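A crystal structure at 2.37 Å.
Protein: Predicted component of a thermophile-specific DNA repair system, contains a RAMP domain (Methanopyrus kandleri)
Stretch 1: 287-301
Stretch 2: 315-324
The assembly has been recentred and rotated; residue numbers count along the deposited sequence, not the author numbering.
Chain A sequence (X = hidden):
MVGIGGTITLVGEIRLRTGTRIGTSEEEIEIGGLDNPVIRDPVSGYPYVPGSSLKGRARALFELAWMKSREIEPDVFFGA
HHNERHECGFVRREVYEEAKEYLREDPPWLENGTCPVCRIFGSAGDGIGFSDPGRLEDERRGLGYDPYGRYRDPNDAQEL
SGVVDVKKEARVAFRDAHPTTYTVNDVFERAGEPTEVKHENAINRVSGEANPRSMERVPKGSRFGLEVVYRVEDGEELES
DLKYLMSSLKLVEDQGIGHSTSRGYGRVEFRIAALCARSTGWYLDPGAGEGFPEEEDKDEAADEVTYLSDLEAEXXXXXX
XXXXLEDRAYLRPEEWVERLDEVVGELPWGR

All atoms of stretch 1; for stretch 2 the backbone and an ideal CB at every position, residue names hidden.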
# COMPACT_ATOMS: atom_id res chain seq x y z
N GLY A 287 2.21 13.13 26.79
CA GLY A 287 1.63 14.45 26.97
C GLY A 287 2.16 15.48 26.00
O GLY A 287 1.49 16.48 25.74
N ALA A 288 3.35 15.26 25.45
CA ALA A 288 3.87 16.15 24.42
C ALA A 288 3.13 15.87 23.11
O ALA A 288 3.72 15.48 22.11
CB ALA A 288 5.36 15.96 24.24
N GLY A 289 1.82 16.10 23.14
CA GLY A 289 0.93 15.63 22.10
C GLY A 289 0.39 16.64 21.12
O GLY A 289 -0.03 17.73 21.50
N GLU A 290 0.42 16.28 19.84
CA GLU A 290 -0.29 17.03 18.82
C GLU A 290 -1.51 16.20 18.45
O GLU A 290 -1.38 15.02 18.11
CB GLU A 290 0.59 17.30 17.60
CG GLU A 290 1.99 17.80 17.93
CD GLU A 290 2.65 18.49 16.75
OE1 GLU A 290 3.72 19.10 16.95
OE2 GLU A 290 2.11 18.42 15.63
N GLY A 291 -2.70 16.80 18.53
CA GLY A 291 -3.91 16.06 18.22
C GLY A 291 -4.36 16.21 16.78
O GLY A 291 -4.11 17.24 16.14
N PHE A 292 -5.02 15.18 16.28
CA PHE A 292 -5.59 15.20 14.93
C PHE A 292 -6.66 14.13 14.78
O PHE A 292 -6.46 12.99 15.21
CB PHE A 292 -4.50 15.01 13.88
CG PHE A 292 -4.98 15.20 12.47
CD1 PHE A 292 -5.05 16.47 11.91
CD2 PHE A 292 -5.37 14.11 11.70
CE1 PHE A 292 -5.50 16.65 10.61
CE2 PHE A 292 -5.83 14.29 10.40
CZ PHE A 292 -5.89 15.56 9.86
N PRO A 293 -7.79 14.48 14.16
CA PRO A 293 -8.09 15.85 13.74
C PRO A 293 -8.73 16.68 14.85
O PRO A 293 -9.63 16.20 15.54
CB PRO A 293 -9.07 15.65 12.59
CG PRO A 293 -9.81 14.41 12.97
CD PRO A 293 -8.81 13.53 13.68
N GLU A 294 -8.25 17.90 15.04
CA GLU A 294 -8.87 18.83 15.98
C GLU A 294 -10.00 19.59 15.29
O GLU A 294 -10.19 19.45 14.07
CB GLU A 294 -7.83 19.78 16.56
CG GLU A 294 -6.91 19.11 17.57
CD GLU A 294 -5.67 19.94 17.88
OE1 GLU A 294 -5.45 20.96 17.21
OE2 GLU A 294 -4.93 19.56 18.81
N GLU A 295 -10.76 20.36 16.06
CA GLU A 295 -11.88 21.12 15.51
C GLU A 295 -11.44 22.02 14.37
O GLU A 295 -12.14 22.15 13.36
CB GLU A 295 -12.55 21.96 16.60
CG GLU A 295 -13.89 22.55 16.17
CD GLU A 295 -14.55 23.39 17.25
OE1 GLU A 295 -13.84 23.80 18.20
OE2 GLU A 295 -15.77 23.63 17.16
N GLU A 296 -10.28 22.64 14.53
CA GLU A 296 -9.71 23.50 13.49
C GLU A 296 -9.51 22.73 12.19
O GLU A 296 -9.80 23.24 11.11
CB GLU A 296 -8.38 24.10 13.96
CG GLU A 296 -7.72 25.00 12.94
CD GLU A 296 -6.51 25.72 13.48
OE1 GLU A 296 -5.74 26.28 12.67
OE2 GLU A 296 -6.33 25.75 14.72
N ASP A 297 -9.01 21.50 12.29
CA ASP A 297 -8.78 20.65 11.12
C ASP A 297 -10.08 20.35 10.38
O ASP A 297 -10.11 20.28 9.15
CB ASP A 297 -8.11 19.33 11.51
CG ASP A 297 -6.74 19.52 12.14
OD1 ASP A 297 -5.84 20.05 11.46
OD2 ASP A 297 -6.57 19.11 13.31
N LYS A 298 -11.15 20.17 11.14
CA LYS A 298 -12.46 19.84 10.57
C LYS A 298 -13.05 21.03 9.81
O LYS A 298 -13.60 20.86 8.72
CB LYS A 298 -13.42 19.39 11.67
CG LYS A 298 -12.94 18.15 12.42
CD LYS A 298 -13.88 17.76 13.54
CE LYS A 298 -13.27 16.66 14.39
NZ LYS A 298 -14.20 16.18 15.46
N ASP A 299 -12.95 22.22 10.39
CA ASP A 299 -13.40 23.44 9.73
C ASP A 299 -12.59 23.70 8.46
O ASP A 299 -13.14 24.12 7.44
CB ASP A 299 -13.30 24.64 10.68
CG ASP A 299 -14.27 24.56 11.84
OD1 ASP A 299 -15.21 23.74 11.78
OD2 ASP A 299 -14.10 25.33 12.81
N GLU A 300 -11.28 23.48 8.55
CA GLU A 300 -10.39 23.65 7.41
C GLU A 300 -10.64 22.66 6.28
O GLU A 300 -10.42 22.98 5.11
CB GLU A 300 -8.92 23.55 7.85
CG GLU A 300 -8.43 24.70 8.72
CD GLU A 300 -8.29 26.00 7.95
OE1 GLU A 300 -8.31 25.97 6.70
OE2 GLU A 300 -8.16 27.06 8.60
N ALA A 301 -11.11 21.46 6.61
CA ALA A 301 -11.21 20.37 5.63
C ALA A 301 -12.57 20.28 4.97
O ALA A 301 -12.79 20.93 3.94
CB ALA A 301 -10.87 19.05 6.28
N UNK A 315 -3.98 11.41 19.79
CA UNK A 315 -2.72 11.96 20.23
C UNK A 315 -1.55 11.39 19.46
O UNK A 315 -1.38 10.17 19.35
CB UNK A 315 -2.53 11.71 21.73
N UNK A 316 -0.73 12.29 18.92
CA UNK A 316 0.49 11.90 18.23
C UNK A 316 1.66 12.71 18.76
O UNK A 316 1.48 13.65 19.53
CB UNK A 316 0.35 12.09 16.72
N UNK A 317 2.87 12.34 18.34
CA UNK A 317 4.05 13.11 18.71
C UNK A 317 4.17 14.33 17.81
O UNK A 317 4.34 15.45 18.29
CB UNK A 317 5.31 12.25 18.62
N UNK A 318 4.07 14.10 16.51
CA UNK A 318 4.15 15.17 15.52
C UNK A 318 3.12 14.94 14.42
O UNK A 318 3.01 13.84 13.88
CB UNK A 318 5.56 15.26 14.93
N UNK A 319 2.36 15.98 14.10
CA UNK A 319 1.37 15.91 13.03
C UNK A 319 1.77 16.81 11.88
O UNK A 319 1.90 18.02 12.04
CB UNK A 319 -0.02 16.30 13.55
N UNK A 320 1.99 16.21 10.71
CA UNK A 320 2.30 16.98 9.51
C UNK A 320 1.05 17.16 8.67
O UNK A 320 0.56 16.20 8.06
CB UNK A 320 3.40 16.30 8.69
N UNK A 321 0.53 18.38 8.62
CA UNK A 321 -0.69 18.67 7.88
C UNK A 321 -0.37 19.16 6.48
O UNK A 321 0.68 19.76 6.26
CB UNK A 321 -1.53 19.71 8.62
N UNK A 322 -1.27 18.89 5.54
CA UNK A 322 -1.17 19.46 4.21
C UNK A 322 -1.16 20.98 4.34
O UNK A 322 -0.47 21.68 3.60
CB UNK A 322 -2.32 18.99 3.32
N UNK A 323 -1.96 21.46 5.29
CA UNK A 323 -2.08 22.88 5.60
C UNK A 323 -0.75 23.50 6.04
O UNK A 323 -0.52 24.69 5.85
CB UNK A 323 -3.13 23.08 6.69
N UNK A 324 0.13 22.68 6.61
CA UNK A 324 1.47 23.14 6.99
C UNK A 324 2.39 23.33 5.79
O UNK A 324 3.32 24.12 5.84
CB UNK A 324 2.11 22.15 7.96

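Position 315 pairs with Gly291 in an antiparallel, non-hydrogen-bonded bridge. The ideal CB lies 5.0 Å from Glu290 O, and stretch 1 offers no side chain across from it, only glycine. Many residues would suit. It is Arg315, whose side chain approaches no nearer than that CB.

Position 316 pairs with Glu290, and the backbone bonds twice: Glu290 N donates to 316 O (2.9 Å), and 316 N donates to Glu290 O (2.9 Å). Its CB shares a sheet face with the Glu290 side chain. The backbone of Phe292 lies nearby, so a long or aromatic residue could reach it. It is Tyr316. Glu290 O and Phe292 O lie at its ring edge. A water bridges Tyr316 OH (2.7 Å) and Phe292 O (3.0 Å).

Position 317 has phi/psi of -80/-50, which breaks the strand. Its CB points away, and its O is 3.3 Å from Glu290 CG. Stretch 1 sets little limit here, and many residues would do. It is Glu317, with OE2 bonded elsewhere in the structure.

Position 318 also points away. The ideal CB is 4.7 Å from Glu290 CD, so little is demanded. It is Ile318.

Position 319 points toward stretch 1. Its N donates to Glu290 OE2 (2.9 Å), capturing the carboxylate with the backbone. The ideal CB is 3.7 Å from Glu290 OE2 and 4.7 Å from Phe292 CB. A small or beta-branched residue fits; valine, alanine, isoleucine or threonine are plausible. It is Val319, whose CG2 packs 4.0 Å from Phe292 CB.

Position 320 points away, with nothing of stretch 1 near its CB. The visible atoms do not choose. It is Ile320.

Position 321 points toward Asp297, with OD1 5.2 Å from the ideal CB. Glu294 adds negative charge, so lysine or arginine is expected. It is Arg321. NE donates to Asp297 OD1 (2.6 Å) and NH1 to Asp297 OD2 (3.1 Å), a two-pronged salt bridge. NH1 also makes a long salt bridge with Glu294 OE1 (4.0 Å).

Position 322 is out of reach of stretch 1, which does not choose. It is Ala322.

Position 323 points toward the acidic helix, but its CB is distant. A long basic residue could span the gap. It is Arg323. NH1 forms a salt bridge with Asp297 OD1 (3.1 Å), while Glu296 OE1 lies over the guanidinium face, 3.3 Å from NH2, pairing by charge alone.

Position 324 points sideways, without contact. Stretch 1 sets no preference; a short acceptor could reach back to 321 N. It is Asp324, whose OD2 accepts from Arg321 N (3.0 Å).

Stretch 2 (315-324) RYEIVIRARD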
# COMPACT_ATOMS: atom_id res chain seq x y z
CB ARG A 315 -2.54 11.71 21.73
CG ARG A 315 -3.32 12.65 22.64
CD ARG A 315 -3.44 12.10 24.05
NE ARG A 315 -3.76 13.16 25.00
CZ ARG A 315 -4.49 13.03 26.10
NH1 ARG A 315 -5.06 11.87 26.41
NH2 ARG A 315 -4.68 14.08 26.88
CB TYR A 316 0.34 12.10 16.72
CG TYR A 316 -0.82 11.34 16.12
CD1 TYR A 316 -0.68 10.01 15.75
CD2 TYR A 316 -2.05 11.96 15.90
CE1 TYR A 316 -1.73 9.31 15.19
CE2 TYR A 316 -3.10 11.26 15.35
CZ TYR A 316 -2.94 9.94 14.99
OH TYR A 316 -3.99 9.25 14.44
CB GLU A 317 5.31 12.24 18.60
CG GLU A 317 6.59 12.97 18.97
CD GLU A 317 7.80 12.06 18.93
OE1 GLU A 317 8.93 12.57 19.07
OE2 GLU A 317 7.62 10.84 18.75
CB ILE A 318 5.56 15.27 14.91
CG1 ILE A 318 6.54 15.82 15.94
CG2 ILE A 318 5.54 16.15 13.67
CD1 ILE A 318 7.96 15.93 15.44
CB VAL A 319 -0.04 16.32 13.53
CG1 VAL A 319 -1.00 16.45 12.36
CG2 VAL A 319 -0.56 15.31 14.55
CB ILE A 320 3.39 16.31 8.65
CG1 ILE A 320 4.60 15.93 9.50
CG2 ILE A 320 3.78 17.21 7.49
CD1 ILE A 320 5.27 17.11 10.16
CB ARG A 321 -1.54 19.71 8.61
CG ARG A 321 -2.06 19.27 9.97
CD ARG A 321 -2.57 20.46 10.77
NE ARG A 321 -3.33 20.02 11.94
CZ ARG A 321 -2.79 19.74 13.12
NH1 ARG A 321 -3.56 19.34 14.13
NH2 ARG A 321 -1.49 19.86 13.29
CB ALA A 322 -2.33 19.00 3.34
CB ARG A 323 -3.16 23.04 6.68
CG ARG A 323 -3.10 24.29 7.54
CD ARG A 323 -4.23 24.27 8.57
NE ARG A 323 -3.74 24.17 9.94
CZ ARG A 323 -4.41 23.59 10.93
NH1 ARG A 323 -5.60 23.04 10.69
NH2 ARG A 323 -3.89 23.54 12.15
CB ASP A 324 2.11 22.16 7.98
CG ASP A 324 1.32 22.00 9.26
OD1 ASP A 324 0.62 22.97 9.65
OD2 ASP A 324 1.39 20.92 9.88
O HOH W 1 -6.35 10.38 13.66
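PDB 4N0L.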